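Long-range contact in putative cobalamin synthesis related protein (PDB 2NPN), which binds S-adenosylmethionine and is probably a cobalamin-pathway methyltransferase of the precorrin-6A synthase type: residues Thr190-Trp204 with Lys217-Lys231. Numbering follows the deposited sequence. Where two conformers were deposited one is given.
With MG (magnesium ion), chain B.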
ATOM      1  N   THR A 190       5.034   7.368  16.691  1.00 14.11           N
ATOM      2  CA  THR A 190       5.403   6.151  17.472  1.00 11.30           C
ATOM      3  C   THR A 190       4.239   5.856  18.438  1.00 10.81           C
ATOM      4  O   THR A 190       4.383   5.816  19.659  1.00 10.40           O
ATOM      5  CB  THR A 190       6.761   6.234  18.269  1.00 11.65           C
ATOM      6  OG1 THR A 190       6.663   7.264  19.260  1.00 12.27           O
ATOM      7  CG2 THR A 190       7.974   6.457  17.315  1.00 13.00           C
ATOM      8  N   ALA A 191       3.063   5.614  17.860  1.00  9.93           N
ATOM      9  CA  ALA A 191       1.823   5.633  18.628  1.00 10.44           C
ATOM     10  C   ALA A 191       1.696   4.486  19.641  1.00 10.27           C
ATOM     11  O   ALA A 191       0.926   4.593  20.607  1.00 11.11           O
ATOM     12  CB  ALA A 191       0.587   5.722  17.661  1.00 11.40           C
ATOM     13  N   TRP A 192       2.461   3.409  19.456  1.00  9.56           N
ATOM     14  CA  TRP A 192       2.526   2.335  20.430  1.00  9.38           C
ATOM     15  C   TRP A 192       2.915   2.844  21.829  1.00 10.06           C
ATOM     16  O   TRP A 192       2.510   2.269  22.833  1.00 11.35           O
ATOM     17  CB  TRP A 192       3.483   1.222  20.013  1.00 10.00           C
ATOM     18  CG  TRP A 192       4.931   1.627  19.753  1.00  9.16           C
ATOM     19  CD1 TRP A 192       5.918   1.710  20.677  1.00  9.73           C
ATOM     20  CD2 TRP A 192       5.518   1.969  18.504  1.00  8.66           C
ATOM     21  NE1 TRP A 192       7.082   2.065  20.071  1.00 10.43           N
ATOM     22  CE2 TRP A 192       6.874   2.214  18.735  1.00  8.83           C
ATOM     23  CE3 TRP A 192       5.030   2.065  17.204  1.00  8.79           C
ATOM     24  CZ2 TRP A 192       7.743   2.568  17.711  1.00 10.12           C
ATOM     25  CZ3 TRP A 192       5.895   2.387  16.194  1.00 10.14           C
ATOM     26  CH2 TRP A 192       7.236   2.653  16.459  1.00 10.25           C
ATOM     27  N   GLN A 193       3.747   3.866  21.876  1.00 10.81           N
ATOM     28  CA  GLN A 193       4.215   4.344  23.182  1.00 11.98           C
ATOM     29  C   GLN A 193       3.075   4.933  23.995  1.00 13.54           C
ATOM     30  O   GLN A 193       3.102   4.911  25.254  1.00 16.41           O
ATOM     31  CB  GLN A 193       5.340   5.360  22.959  1.00 12.04           C
ATOM     32  CG  GLN A 193       6.653   4.757  22.429  1.00 14.04           C
ATOM     33  CD  GLN A 193       7.369   3.890  23.468  1.00 17.81           C
ATOM     34  OE1 GLN A 193       6.920   2.796  23.777  1.00 16.46           O
ATOM     35  NE2 GLN A 193       8.478   4.403  24.039  1.00 19.05           N
ATOM     36  N   ASP A 194       2.067   5.460  23.307  1.00 13.30           N
ATOM     37  CA  ASP A 194       0.981   6.206  23.926  1.00 13.89           C
ATOM     38  C   ASP A 194      -0.150   5.325  24.465  1.00 12.84           C
ATOM     39  O   ASP A 194      -0.932   5.783  25.303  1.00 14.63           O
ATOM     40  CB  ASP A 194       0.410   7.198  22.902  1.00 15.54           C
ATOM     41  CG  ASP A 194       1.495   8.094  22.268  1.00 21.03           C
ATOM     42  OD1 ASP A 194       2.376   8.596  22.998  1.00 27.10           O
ATOM     43  OD2 ASP A 194       1.451   8.282  21.035  1.00 29.72           O
ATOM     44  N   VAL A 195      -0.245   4.086  24.003  1.00 10.86           N
ATOM     45  CA  VAL A 195      -1.390   3.246  24.348  1.00 11.78           C
ATOM     46  C   VAL A 195      -1.041   1.948  25.075  1.00 11.85           C
ATOM     47  O   VAL A 195      -1.922   1.219  25.502  1.00 12.38           O
ATOM     48  CB  VAL A 195      -2.211   2.885  23.106  1.00 10.82           C
ATOM     49  CG1 VAL A 195      -2.730   4.169  22.458  1.00 11.82           C
ATOM     50  CG2 VAL A 195      -1.393   2.092  22.085  1.00 12.20           C
ATOM     51  N   ALA A 196       0.243   1.653  25.179  1.00 13.42           N
ATOM     52  CA  ALA A 196       0.673   0.395  25.812  1.00 12.98           C
ATOM     53  C   ALA A 196       0.383   0.325  27.302  1.00 12.33           C
ATOM     54  O   ALA A 196       0.422   1.323  28.024  1.00 13.60           O
ATOM     55  CB  ALA A 196       2.157   0.166  25.541  1.00 14.21           C
ATOM     56  N   THR A 197       0.058  -0.891  27.742  1.00 11.20           N
ATOM     57  CA  THR A 197       0.072  -1.298  29.139  1.00 10.54           C
ATOM     58  C   THR A 197       1.214  -2.302  29.324  1.00  9.41           C
ATOM     59  O   THR A 197       1.899  -2.663  28.351  1.00  8.15           O
ATOM     60  CB  THR A 197      -1.233  -2.021  29.576  1.00 11.84           C
ATOM     61  OG1 THR A 197      -1.224  -3.373  29.078  1.00 12.79           O
ATOM     62  CG2 THR A 197      -2.485  -1.272  29.100  1.00 13.38           C
ATOM     63  N   GLU A 198       1.356  -2.812  30.549  1.00  9.04           N
ATOM     64  CA  GLU A 198       2.411  -3.806  30.790  1.00  8.62           C
ATOM     65  C   GLU A 198       2.209  -5.078  29.968  1.00  7.51           C
ATOM     66  O   GLU A 198       3.187  -5.793  29.732  1.00  7.52           O
ATOM     67  CB  GLU A 198       2.598  -4.137  32.288  1.00  9.70           C
ATOM     68  CG  GLU A 198       1.555  -4.982  32.911  1.00 11.99           C
ATOM     69  CD  GLU A 198       1.830  -5.368  34.404  1.00 10.61           C
ATOM     70  OE1 GLU A 198       2.995  -5.440  34.900  1.00 15.59           O
ATOM     71  OE2 GLU A 198       0.829  -5.565  35.121  1.00 19.43           O
ATOM     72  N   HIS A 199       0.972  -5.352  29.539  1.00  5.73           N
ATOM     73  CA  HIS A 199       0.648  -6.601  28.821  1.00  6.18           C
ATOM     74  C   HIS A 199       0.669  -6.468  27.301  1.00  6.68           C
ATOM     75  O   HIS A 199       0.494  -7.478  26.583  1.00  7.12           O
ATOM     76  CB  HIS A 199      -0.710  -7.084  29.243  1.00  5.99           C
ATOM     77  CG  HIS A 199      -0.775  -7.399  30.696  1.00  4.38           C
ATOM     78  ND1 HIS A 199       0.049  -8.336  31.300  1.00  5.69           N
ATOM     79  CD2 HIS A 199      -1.538  -6.879  31.679  1.00  8.51           C
ATOM     80  CE1 HIS A 199      -0.242  -8.401  32.585  1.00  7.68           C
ATOM     81  NE2 HIS A 199      -1.182  -7.507  32.850  1.00  9.82           N
ATOM     82  N   THR A 200       0.863  -5.246  26.790  1.00  7.14           N
ATOM     83  CA  THR A 200       0.794  -5.016  25.343  1.00  6.55           C
ATOM     84  C   THR A 200       2.031  -5.558  24.659  1.00  6.16           C
ATOM     85  O   THR A 200       3.163  -5.138  24.992  1.00  6.61           O
ATOM     86  CB  THR A 200       0.678  -3.520  25.045  1.00  7.22           C
ATOM     87  OG1 THR A 200      -0.362  -2.956  25.855  1.00  8.87           O
ATOM     88  CG2 THR A 200       0.427  -3.310  23.524  1.00 10.09           C
ATOM     89  N   TYR A 201       1.817  -6.459  23.703  1.00  6.58           N
ATOM     90  CA  TYR A 201       2.900  -7.062  22.928  1.00  6.09           C
ATOM     91  C   TYR A 201       2.850  -6.433  21.525  1.00  7.06           C
ATOM     92  O   TYR A 201       1.750  -6.172  21.037  1.00  7.45           O
ATOM     93  CB  TYR A 201       2.714  -8.565  22.801  1.00  6.64           C
ATOM     94  CG  TYR A 201       3.998  -9.273  22.460  1.00  6.90           C
ATOM     95  CD1 TYR A 201       4.873  -9.692  23.464  1.00  6.94           C
ATOM     96  CD2 TYR A 201       4.327  -9.580  21.161  1.00  6.74           C
ATOM     97  CE1 TYR A 201       6.043 -10.334  23.155  1.00  6.62           C
ATOM     98  CE2 TYR A 201       5.497 -10.239  20.850  1.00  7.99           C
ATOM     99  CZ  TYR A 201       6.361 -10.619  21.850  1.00  6.51           C
ATOM    100  OH  TYR A 201       7.575 -11.284  21.639  1.00  9.73           O
HETATM  101  N   MSE A 202       4.008  -6.240  20.901  1.00  6.34           N
HETATM  102  CA  MSE A 202       4.049  -5.693  19.544  1.00  6.79           C
HETATM  103  C   MSE A 202       4.921  -6.547  18.621  1.00  6.88           C
HETATM  104  O   MSE A 202       6.020  -6.997  18.998  1.00  6.14           O
HETATM  105  CB  MSE A 202       4.599  -4.249  19.558  1.00  8.13           C
HETATM  106  CG  MSE A 202       4.686  -3.642  18.163  1.00  7.81           C
HETATM  107 SE   MSE A 202       5.133  -1.713  18.148  0.80 12.86          SE
HETATM  108  CE  MSE A 202       6.816  -1.760  19.103  1.00 14.01           C
ATOM    109  N   TRP A 203       4.393  -6.773  17.403  1.00  5.45           N
ATOM    110  CA  TRP A 203       5.166  -7.224  16.277  1.00  6.04           C
ATOM    111  C   TRP A 203       5.248  -6.102  15.250  1.00  6.34           C
ATOM    112  O   TRP A 203       4.227  -5.603  14.802  1.00  6.76           O
ATOM    113  CB  TRP A 203       4.538  -8.431  15.634  1.00  6.53           C
ATOM    114  CG  TRP A 203       4.492  -9.665  16.505  1.00  6.30           C
ATOM    115  CD1 TRP A 203       5.393 -10.690  16.552  1.00  7.43           C
ATOM    116  CD2 TRP A 203       3.439 -10.021  17.406  1.00  7.50           C
ATOM    117  NE1 TRP A 203       4.968 -11.664  17.442  1.00  8.34           N
ATOM    118  CE2 TRP A 203       3.767 -11.281  17.959  1.00  8.15           C
ATOM    119  CE3 TRP A 203       2.239  -9.397  17.795  1.00  8.70           C
ATOM    120  CZ2 TRP A 203       2.911 -11.938  18.865  1.00  8.03           C
ATOM    121  CZ3 TRP A 203       1.403 -10.066  18.689  1.00  8.43           C
ATOM    122  CH2 TRP A 203       1.752 -11.310  19.216  1.00  8.68           C
ATOM    123  N   TRP A 204       6.472  -5.694  14.918  1.00  6.34           N
ATOM    124  CA  TRP A 204       6.732  -4.503  14.113  1.00  7.01           C
ATOM    125  C   TRP A 204       7.580  -4.869  12.915  1.00  6.80           C
ATOM    126  O   TRP A 204       8.427  -5.780  12.952  1.00  7.33           O
ATOM    127  CB  TRP A 204       7.397  -3.443  14.994  1.00  7.35           C
ATOM    128  CG  TRP A 204       7.739  -2.169  14.388  1.00  6.34           C
ATOM    129  CD1 TRP A 204       6.970  -1.032  14.373  1.00  8.09           C
ATOM    130  CD2 TRP A 204       8.980  -1.816  13.736  1.00  6.05           C
ATOM    131  NE1 TRP A 204       7.645  -0.013  13.746  1.00  8.21           N
ATOM    132  CE2 TRP A 204       8.873  -0.462  13.338  1.00  7.02           C
ATOM    133  CE3 TRP A 204      10.163  -2.513  13.433  1.00  7.78           C
ATOM    134  CZ2 TRP A 204       9.929   0.220  12.716  1.00  7.45           C
ATOM    135  CZ3 TRP A 204      11.177  -1.842  12.777  1.00  6.80           C
ATOM    136  CH2 TRP A 204      11.056  -0.489  12.430  1.00  6.07           C
ATOM    137  N   LYS A 217      10.097  -7.522  17.652  1.00  7.94           N
ATOM    138  CA  LYS A 217       8.979  -7.944  18.453  1.00  7.33           C
ATOM    139  C   LYS A 217       9.306  -7.999  19.946  1.00  7.11           C
ATOM    140  O   LYS A 217      10.446  -8.219  20.348  1.00  8.30           O
ATOM    141  CB  LYS A 217       8.458  -9.302  18.020  1.00  8.54           C
ATOM    142  CG  LYS A 217       9.381 -10.460  18.327  1.00  9.62           C
ATOM    143  CD  LYS A 217       8.735 -11.794  17.962  1.00 12.47           C
ATOM    144  CE  LYS A 217       9.612 -12.968  18.299  1.00 17.21           C
ATOM    145  NZ  LYS A 217      10.840 -12.865  17.482  1.00 23.13           N
ATOM    146  N   GLY A 218       8.272  -7.839  20.736  1.00  7.21           N
ATOM    147  CA  GLY A 218       8.392  -7.895  22.160  1.00  7.31           C
ATOM    148  C   GLY A 218       7.361  -7.076  22.897  1.00  6.76           C
ATOM    149  O   GLY A 218       6.545  -6.389  22.280  1.00  6.61           O
ATOM    150  N   TYR A 219       7.376  -7.142  24.225  1.00  7.52           N
ATOM    151  CA  TYR A 219       6.477  -6.282  24.973  1.00  7.26           C
ATOM    152  C   TYR A 219       6.829  -4.828  24.761  1.00  7.11           C
ATOM    153  O   TYR A 219       8.012  -4.464  24.790  1.00  8.07           O
ATOM    154  CB  TYR A 219       6.500  -6.618  26.475  1.00  7.71           C
ATOM    155  CG  TYR A 219       5.725  -7.883  26.772  1.00  8.25           C
ATOM    156  CD1 TYR A 219       4.351  -7.837  26.986  1.00  6.40           C
ATOM    157  CD2 TYR A 219       6.359  -9.138  26.778  1.00  8.02           C
ATOM    158  CE1 TYR A 219       3.623  -8.985  27.212  1.00  4.32           C
ATOM    159  CE2 TYR A 219       5.640 -10.306  27.017  1.00  7.38           C
ATOM    160  CZ  TYR A 219       4.283 -10.234  27.217  1.00  6.96           C
ATOM    161  OH  TYR A 219       3.538 -11.363  27.434  1.00  6.57           O
ATOM    162  N   VAL A 220       5.826  -3.979  24.636  1.00  7.70           N
ATOM    163  CA  VAL A 220       6.100  -2.546  24.436  1.00  9.15           C
ATOM    164  C   VAL A 220       6.896  -1.965  25.635  1.00 10.19           C
ATOM    165  O   VAL A 220       7.789  -1.105  25.429  1.00 10.73           O
ATOM    166  CB  VAL A 220       4.817  -1.723  24.094  1.00  8.93           C
ATOM    167  CG1 VAL A 220       5.146  -0.199  24.034  1.00 11.02           C
ATOM    168  CG2 VAL A 220       4.169  -2.248  22.791  1.00  8.71           C
ATOM    169  N   HIS A 221       6.583  -2.526  26.831  0.50 10.16           N
ATOM    170  CA  HIS A 221       7.290  -2.249  28.123  0.50 10.10           C
ATOM    171  C   HIS A 221       8.788  -2.314  27.918  0.50 10.57           C
ATOM    172  O   HIS A 221       9.536  -1.378  28.326  0.50 10.40           O
ATOM    173  CB  HIS A 221       6.758  -3.057  29.397  0.50  9.86           C
ATOM    174  CG  HIS A 221       6.959  -4.569  29.432  0.50  9.50           C
ATOM    175  ND1 HIS A 221       5.908  -5.443  29.652  0.50  4.80           N
ATOM    176  CD2 HIS A 221       8.078  -5.340  29.481  0.50 10.03           C
ATOM    177  CE1 HIS A 221       6.349  -6.681  29.690  0.50  8.58           C
ATOM    178  NE2 HIS A 221       7.668  -6.653  29.612  0.50  8.53           N
ATOM    179  N   GLU A 222       9.193  -3.353  27.201  1.00 10.94           N
ATOM    180  CA  GLU A 222      10.605  -3.712  26.979  1.00 12.38           C
ATOM    181  C   GLU A 222      11.262  -3.040  25.769  1.00 12.50           C
ATOM    182  O   GLU A 222      12.434  -2.612  25.852  1.00 12.81           O
ATOM    183  CB  GLU A 222      10.813  -5.213  26.745  1.00 12.58           C
ATOM    184  CG  GLU A 222      12.310  -5.484  26.323  1.00 14.59           C
ATOM    185  CD  GLU A 222      12.744  -6.926  26.206  1.00 16.93           C
ATOM    186  OE1 GLU A 222      11.999  -7.765  25.629  1.00 25.25           O
ATOM    187  OE2 GLU A 222      13.881  -7.218  26.659  1.00 23.27           O
ATOM    188  N   ILE A 223      10.564  -3.046  24.632  1.00 11.30           N
ATOM    189  CA  ILE A 223      11.164  -2.638  23.326  1.00 11.65           C
ATOM    190  C   ILE A 223      10.650  -1.333  22.740  1.00 12.40           C
ATOM    191  O   ILE A 223      11.171  -0.875  21.729  1.00 11.77           O
ATOM    192  CB  ILE A 223      10.991  -3.725  22.195  1.00 11.82           C
ATOM    193  CG1 ILE A 223       9.532  -3.848  21.706  1.00 12.23           C
ATOM    194  CG2 ILE A 223      11.550  -5.055  22.607  1.00 13.03           C
ATOM    195  CD1 ILE A 223       9.421  -4.577  20.378  1.00 14.30           C
ATOM    196  N   GLY A 224       9.598  -0.760  23.304  1.00 11.60           N
ATOM    197  CA  GLY A 224       8.934   0.373  22.661  1.00 12.53           C
ATOM    198  C   GLY A 224       9.846   1.559  22.400  1.00 12.24           C
ATOM    199  O   GLY A 224       9.858   2.108  21.295  1.00 13.63           O
ATOM    200  N   ALA A 225      10.633   1.953  23.393  1.00 11.56           N
ATOM    201  CA  ALA A 225      11.551   3.079  23.218  1.00 12.46           C
ATOM    202  C   ALA A 225      12.648   2.729  22.212  1.00 12.32           C
ATOM    203  O   ALA A 225      13.039   3.590  21.406  1.00 13.15           O
ATOM    204  CB  ALA A 225      12.165   3.484  24.533  1.00 12.28           C
ATOM    205  N   GLN A 226      13.140   1.482  22.267  1.00 12.22           N
ATOM    206  CA  GLN A 226      14.156   1.014  21.321  1.00 13.14           C
ATOM    207  C   GLN A 226      13.627   1.067  19.880  1.00 11.61           C
ATOM    208  O   GLN A 226      14.340   1.469  18.946  1.00 11.64           O
ATOM    209  CB  GLN A 226      14.609  -0.431  21.645  1.00 13.17           C
ATOM    210  CG  GLN A 226      15.351  -0.596  22.969  1.00 16.45           C
ATOM    211  CD  GLN A 226      15.544  -2.061  23.410  1.00 16.86           C
ATOM    212  OE1 GLN A 226      16.350  -2.340  24.297  1.00 23.80           O
ATOM    213  NE2 GLN A 226      14.820  -2.988  22.794  1.00 21.96           N
ATOM    214  N   VAL A 227      12.382   0.642  19.662  1.00 11.28           N
ATOM    215  CA  VAL A 227      11.867   0.652  18.296  1.00 11.53           C
ATOM    216  C   VAL A 227      11.636   2.118  17.833  1.00 12.32           C
ATOM    217  O   VAL A 227      11.835   2.460  16.639  1.00 12.49           O
ATOM    218  CB  VAL A 227      10.601  -0.240  18.142  1.00 12.09           C
ATOM    219  CG1 VAL A 227      10.060  -0.135  16.756  1.00 11.15           C
ATOM    220  CG2 VAL A 227      10.966  -1.703  18.454  1.00 13.02           C
ATOM    221  N   ALA A 228      11.253   2.986  18.767  1.00 12.03           N
ATOM    222  CA  ALA A 228      11.076   4.413  18.453  1.00 11.93           C
ATOM    223  C   ALA A 228      12.417   4.968  17.967  1.00 12.50           C
ATOM    224  O   ALA A 228      12.446   5.674  16.955  1.00 12.95           O
ATOM    225  CB  ALA A 228      10.523   5.183  19.651  1.00 12.74           C
ATOM    226  N   GLU A 229      13.512   4.590  18.629  1.00 12.56           N
ATOM    227  CA  GLU A 229      14.853   5.078  18.288  1.00 13.99           C
ATOM    228  C   GLU A 229      15.232   4.524  16.910  1.00 13.47           C
ATOM    229  O   GLU A 229      15.742   5.260  16.050  1.00 14.70           O
ATOM    230  CB  GLU A 229      15.907   4.645  19.328  1.00 14.26           C
ATOM    231  CG  GLU A 229      15.716   5.153  20.762  1.00 16.93           C
ATOM    232  CD  GLU A 229      16.344   4.199  21.809  1.00 20.60           C
ATOM    233  OE1 GLU A 229      17.154   3.317  21.400  1.00 30.05           O
ATOM    234  OE2 GLU A 229      16.048   4.321  23.037  1.00 27.88           O
ATOM    235  N   LEU A 230      14.977   3.228  16.705  1.00 12.30           N
ATOM    236  CA  LEU A 230      15.299   2.544  15.468  1.00 12.23           C
ATOM    237  C   LEU A 230      14.561   3.218  14.310  1.00 11.88           C
ATOM    238  O   LEU A 230      15.117   3.465  13.238  1.00 13.19           O
ATOM    239  CB  LEU A 230      14.885   1.065  15.564  1.00 12.07           C
ATOM    240  CG  LEU A 230      15.090   0.235  14.304  1.00 12.70           C
ATOM    241  CD1 LEU A 230      16.574   0.130  13.870  1.00 11.92           C
ATOM    242  CD2 LEU A 230      14.504  -1.122  14.589  1.00 12.72           C
ATOM    243  N   LYS A 231      13.286   3.520  14.515  1.00 12.81           N
ATOM    244  CA  LYS A 231      12.462   4.067  13.415  1.00 12.81           C
ATOM    245  C   LYS A 231      13.041   5.429  12.962  1.00 14.07           C
ATOM    246  O   LYS A 231      13.162   5.702  11.762  1.00 13.19           O
ATOM    247  CB  LYS A 231      10.996   4.162  13.880  1.00 13.18           C
ATOM    248  CG  LYS A 231      10.023   4.742  12.845  1.00 12.66           C
ATOM    249  CD  LYS A 231       8.622   4.693  13.313  1.00 13.91           C
ATOM    250  CE  LYS A 231       7.622   5.186  12.289  1.00 13.84           C
ATOM    251  NZ  LYS A 231       6.261   4.890  12.728  1.00 13.75           N
TER
HETATM  252 MG    MG B 251       1.618 -11.462  28.581  0.50 17.25          MG
HETATM  253  O   HOH W   1       4.152  -3.889  27.278  1.00 15.91           O
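Tyr201 and Trp203 pair antiparallel with Tyr219 and Lys217 at the edge of the mixed sheet, a strand pairing continued by a helix-on-sheet contact, in which the helix that follows, 220-231, packs over the sheet face bearing Met202 and Trp204. Met202 N donates to Gly218 O (2.9 Å), and Gly218 N returns a bond to Met202 O. One step on, Val220 N bonds Thr200 O (2.9 Å, N-H...O 170°), tying the helix start to the strand start; Tyr219 is the N-cap residue. On the Tyr201 face, that ring lies over Gly218 CA and turns its edge to the face of Tyr219, with planes at 85° and centroids 4.9 Å apart, a T-shaped pair. Tyr219 OH binds the magnesium ion at 2.2 Å, and Leu250 O is the other protein ligand. Beyond the paired strands, His221 ND1 donates to Glu198 O (2.7 Å), which lies almost in the imidazole plane.

The antiparallel pair and the helix after it belong to the tetrapyrrole methylase fold, in the half built on the mixed sheet. Trp192, from the short helix 192-195 before the strand, enters as a knob among Val220, Gly224, Val227 and Ala228. With chi1 at 58°, CG stands between the backbone N and the carbonyl carbon, which carries the indole toward the helix. NE1 donates a nearly straight hydrogen bond to Gly224 O (3.0 Å), which lies close to the indole plane; Ala228 N reaches the same oxygen from the opposite face of its carbonyl plane, so one helical carbonyl accepts two bonds. The selenomethionine Met202 puts CE over one indole face of Trp192, with Thr190 CB over the other, both displaced toward the rim. Farther along, Val227 CG1 sits centrally over the five-membered ring of Trp204 (3.6 Å from its centroid), a CH-pi contact. Trp204 NE1 hydrogen-bonds Asp243, an S-adenosylmethionine-binding residue, and Lys231 NZ forms a salt bridge with it while also bonding Lys189 O.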